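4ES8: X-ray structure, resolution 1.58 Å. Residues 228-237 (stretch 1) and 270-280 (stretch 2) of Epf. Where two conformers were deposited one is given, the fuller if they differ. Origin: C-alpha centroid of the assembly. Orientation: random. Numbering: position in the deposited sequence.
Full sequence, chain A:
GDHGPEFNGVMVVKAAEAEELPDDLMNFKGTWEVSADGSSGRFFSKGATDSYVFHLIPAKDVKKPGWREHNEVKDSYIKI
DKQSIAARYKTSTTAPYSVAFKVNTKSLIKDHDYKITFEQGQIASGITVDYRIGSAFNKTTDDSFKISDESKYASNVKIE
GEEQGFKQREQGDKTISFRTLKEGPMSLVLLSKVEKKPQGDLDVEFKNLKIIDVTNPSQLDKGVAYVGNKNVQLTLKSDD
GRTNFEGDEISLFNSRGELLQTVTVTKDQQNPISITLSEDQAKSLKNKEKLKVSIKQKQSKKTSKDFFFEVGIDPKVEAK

Stretch 1 (228-237) GNKNVQLTLK
Stretch 2 270-280: QNPISITLSED

The most unusual feature is a side chain that stands in for backbone: Asn271, just before a cis peptide bond to Pro272, extends the ladder with its amide. Leu236 N donates to Asn271 OD1 (2.8 Å) and Asn271 ND2 donates to Leu236 O (2.8 Å), so one carboxamide serves both backbone polar groups of Leu236. Build Asn271 at phi/psi -67/143 with chi1 -80° and chi2 -36°, CB toward the partner strand.

From there the pairing is regular. Strands 231-237 and 273-276 run antiparallel, their directions 151° apart, at a closest axial approach of 4.7 Å. In register, Leu234 faces Ile273 and Val232 faces Ile275 as hydrogen-bonded pairs, CA-CA 5.0 Å each; Gln233-Ser274 and Asn231-Thr276 are the non-hydrogen-bonded pairs. Leu234 N reaches Ile273 O at 2.8 Å, and Ile273 N returns to Leu234 O at 2.8 Å; Val232 N to Ile275 O is 2.8 Å, and Ile275 N to Val232 O is 2.9 Å. Leu277 N to Lys230 O (2.8 Å) continues the ladder beyond the strands. Strand phi stays between -82° and -140°, psi between 116° and 166°.

The alternation sorts chemistry by face. Val232, Leu234, Ile273 and Ile275 share the buried face: Leu234 CD1 (m, t) meets Ile275 CD1 (m, t) at 3.5 Å, while Val232 CG2 (t) lies 3.8 Å from Leu277 CD1 (m, t). Leu236 CD1 (m, t) packs 3.7 Å from Ile273 CG1 (m, m). Asn231, Gln233, Ser274 and Thr276 take the exposed face, where one water bridges Asn231 OD1 (2.7 Å) and Thr276 OG1 (2.6 Å).

At the far end, Lys230 (m, t, m, m) curls its chain so that NZ forms a salt bridge with Glu279 OE1 at 3.0 Å; its hydrogen bond is weak, but opposite charges still pair.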

# COMPACT_ATOMS: atom_id res chain seq x y z
N GLY A 228 20.96 -9.40 -36.01
CA GLY A 228 20.97 -8.16 -36.78
C GLY A 228 19.76 -7.25 -36.62
O GLY A 228 19.69 -6.20 -37.28
N ASN A 229 18.81 -7.61 -35.72
CA ASN A 229 17.59 -6.85 -35.47
C ASN A 229 17.69 -6.12 -34.12
O ASN A 229 17.96 -6.74 -33.09
CB ASN A 229 16.38 -7.77 -35.52
CG ASN A 229 15.04 -7.06 -35.62
OD1 ASN A 229 14.79 -6.04 -34.98
ND2 ASN A 229 14.13 -7.62 -36.41
N LYS A 230 17.50 -4.79 -34.14
CA LYS A 230 17.60 -3.94 -32.94
C LYS A 230 16.42 -4.12 -31.98
O LYS A 230 16.57 -3.84 -30.79
CB LYS A 230 17.66 -2.45 -33.33
CG LYS A 230 18.95 -2.04 -34.05
CD LYS A 230 18.96 -0.56 -34.48
CE LYS A 230 18.02 -0.23 -35.62
NZ LYS A 230 18.43 -0.87 -36.90
N ASN A 231 15.25 -4.56 -32.50
CA ASN A 231 14.02 -4.70 -31.73
C ASN A 231 13.94 -6.05 -31.01
O ASN A 231 13.85 -7.09 -31.67
CB ASN A 231 12.81 -4.50 -32.65
CG ASN A 231 12.94 -3.33 -33.62
OD1 ASN A 231 13.15 -2.18 -33.22
ND2 ASN A 231 12.86 -3.62 -34.91
N VAL A 232 13.93 -6.02 -29.67
CA VAL A 232 13.79 -7.21 -28.83
C VAL A 232 12.42 -7.09 -28.19
O VAL A 232 12.08 -6.01 -27.69
CB VAL A 232 14.93 -7.34 -27.78
CG1 VAL A 232 14.69 -8.52 -26.85
CG2 VAL A 232 16.30 -7.46 -28.46
N GLN A 233 11.63 -8.16 -28.23
CA GLN A 233 10.28 -8.12 -27.65
C GLN A 233 10.21 -9.07 -26.47
O GLN A 233 10.42 -10.28 -26.64
CB GLN A 233 9.21 -8.47 -28.71
CG GLN A 233 9.09 -7.42 -29.82
CD GLN A 233 7.94 -7.71 -30.75
OE1 GLN A 233 7.46 -8.85 -30.88
NE2 GLN A 233 7.48 -6.67 -31.44
N LEU A 234 9.90 -8.54 -25.28
CA LEU A 234 9.80 -9.39 -24.09
C LEU A 234 8.37 -9.45 -23.60
O LEU A 234 7.77 -8.40 -23.32
CB LEU A 234 10.70 -8.87 -22.97
CG LEU A 234 12.19 -8.71 -23.30
CD1 LEU A 234 12.92 -8.23 -22.10
CD2 LEU A 234 12.84 -10.06 -23.76
N THR A 235 7.82 -10.66 -23.49
CA THR A 235 6.46 -10.85 -22.96
C THR A 235 6.57 -11.16 -21.47
O THR A 235 7.19 -12.15 -21.09
CB THR A 235 5.72 -11.96 -23.73
OG1 THR A 235 5.65 -11.60 -25.11
CG2 THR A 235 4.30 -12.23 -23.19
N LEU A 236 5.96 -10.32 -20.64
CA LEU A 236 6.00 -10.53 -19.19
C LEU A 236 4.75 -11.25 -18.68
O LEU A 236 3.66 -11.14 -19.28
CB LEU A 236 6.09 -9.18 -18.47
CG LEU A 236 7.26 -8.26 -18.81
CD1 LEU A 236 7.15 -6.95 -18.03
CD2 LEU A 236 8.60 -8.95 -18.56
N LYS A 237 4.91 -11.97 -17.58
CA LYS A 237 3.83 -12.68 -16.89
C LYS A 237 4.02 -12.52 -15.38
O LYS A 237 5.11 -12.13 -14.95
CB LYS A 237 3.79 -14.17 -17.29
CG LYS A 237 4.98 -14.98 -16.76
CD LYS A 237 4.94 -16.45 -17.17
CE LYS A 237 6.20 -17.16 -16.75
NZ LYS A 237 6.28 -18.56 -17.27
N GLN A 270 1.63 -2.48 -21.94
CA GLN A 270 1.18 -3.75 -22.47
C GLN A 270 2.27 -4.56 -23.14
O GLN A 270 3.25 -4.01 -23.66
CB GLN A 270 0.03 -3.54 -23.45
CG GLN A 270 -1.20 -2.93 -22.76
CD GLN A 270 -1.73 -3.82 -21.65
OE1 GLN A 270 -2.15 -4.96 -21.88
NE2 GLN A 270 -1.62 -3.37 -20.40
N ASN A 271 2.09 -5.88 -23.10
CA ASN A 271 2.97 -6.82 -23.77
C ASN A 271 2.85 -6.67 -25.30
O ASN A 271 1.75 -6.42 -25.80
CB ASN A 271 2.66 -8.25 -23.36
CG ASN A 271 3.24 -8.65 -22.04
OD1 ASN A 271 4.35 -8.23 -21.68
ND2 ASN A 271 2.53 -9.49 -21.31
N PRO A 272 3.96 -6.79 -26.05
CA PRO A 272 5.32 -7.05 -25.57
C PRO A 272 6.04 -5.77 -25.17
O PRO A 272 5.79 -4.68 -25.72
CB PRO A 272 5.99 -7.71 -26.79
CG PRO A 272 5.34 -7.03 -27.97
CD PRO A 272 3.92 -6.67 -27.53
N ILE A 273 6.95 -5.90 -24.21
CA ILE A 273 7.80 -4.79 -23.78
C ILE A 273 8.93 -4.74 -24.78
O ILE A 273 9.62 -5.74 -24.96
CB ILE A 273 8.31 -4.97 -22.32
CG1 ILE A 273 7.18 -5.31 -21.30
CG2 ILE A 273 9.18 -3.79 -21.89
CD1 ILE A 273 5.99 -4.30 -21.15
N SER A 274 9.11 -3.59 -25.42
CA SER A 274 10.17 -3.47 -26.42
C SER A 274 11.44 -2.94 -25.80
O SER A 274 11.43 -2.03 -24.97
CB SER A 274 9.74 -2.56 -27.56
OG SER A 274 8.61 -3.11 -28.22
N ILE A 275 12.55 -3.55 -26.20
CA ILE A 275 13.90 -3.14 -25.86
C ILE A 275 14.59 -2.88 -27.20
O ILE A 275 14.52 -3.73 -28.09
CB ILE A 275 14.63 -4.18 -24.96
CG1 ILE A 275 13.94 -4.28 -23.57
CG2 ILE A 275 16.13 -3.83 -24.83
CD1 ILE A 275 14.61 -5.19 -22.53
N THR A 276 15.20 -1.70 -27.35
CA THR A 276 15.92 -1.36 -28.58
C THR A 276 17.42 -1.46 -28.32
O THR A 276 17.95 -0.72 -27.49
CB THR A 276 15.52 0.04 -29.09
OG1 THR A 276 14.10 0.10 -29.21
CG2 THR A 276 16.19 0.38 -30.43
N LEU A 277 18.10 -2.35 -29.05
CA LEU A 277 19.55 -2.49 -28.93
C LEU A 277 20.24 -1.43 -29.76
O LEU A 277 19.61 -0.86 -30.66
CB LEU A 277 19.97 -3.88 -29.45
CG LEU A 277 19.37 -5.12 -28.78
CD1 LEU A 277 19.74 -6.37 -29.56
CD2 LEU A 277 19.84 -5.23 -27.33
N SER A 278 21.54 -1.21 -29.54
CA SER A 278 22.31 -0.34 -30.42
C SER A 278 22.57 -1.13 -31.73
O SER A 278 22.37 -2.36 -31.74
CB SER A 278 23.61 0.09 -29.75
OG SER A 278 24.55 -0.98 -29.71
N GLU A 279 23.00 -0.46 -32.81
CA GLU A 279 23.25 -1.14 -34.09
C GLU A 279 24.34 -2.21 -33.93
O GLU A 279 24.17 -3.32 -34.43
CB GLU A 279 23.61 -0.14 -35.20
CG GLU A 279 22.39 0.56 -35.77
CD GLU A 279 21.73 -0.11 -36.96
OE1 GLU A 279 21.35 -1.30 -36.85
OE2 GLU A 279 21.57 0.56 -38.00
N ASP A 280 25.43 -1.89 -33.19
CA ASP A 280 26.55 -2.79 -32.90
C ASP A 280 26.08 -4.00 -32.09
O ASP A 280 26.44 -5.13 -32.41
CB ASP A 280 27.66 -2.05 -32.15
CG ASP A 280 28.33 -0.92 -32.92
OD1 ASP A 280 28.22 -0.90 -34.17
OD2 ASP A 280 28.96 -0.05 -32.28
O HOH W 1 12.68 -1.45 -30.67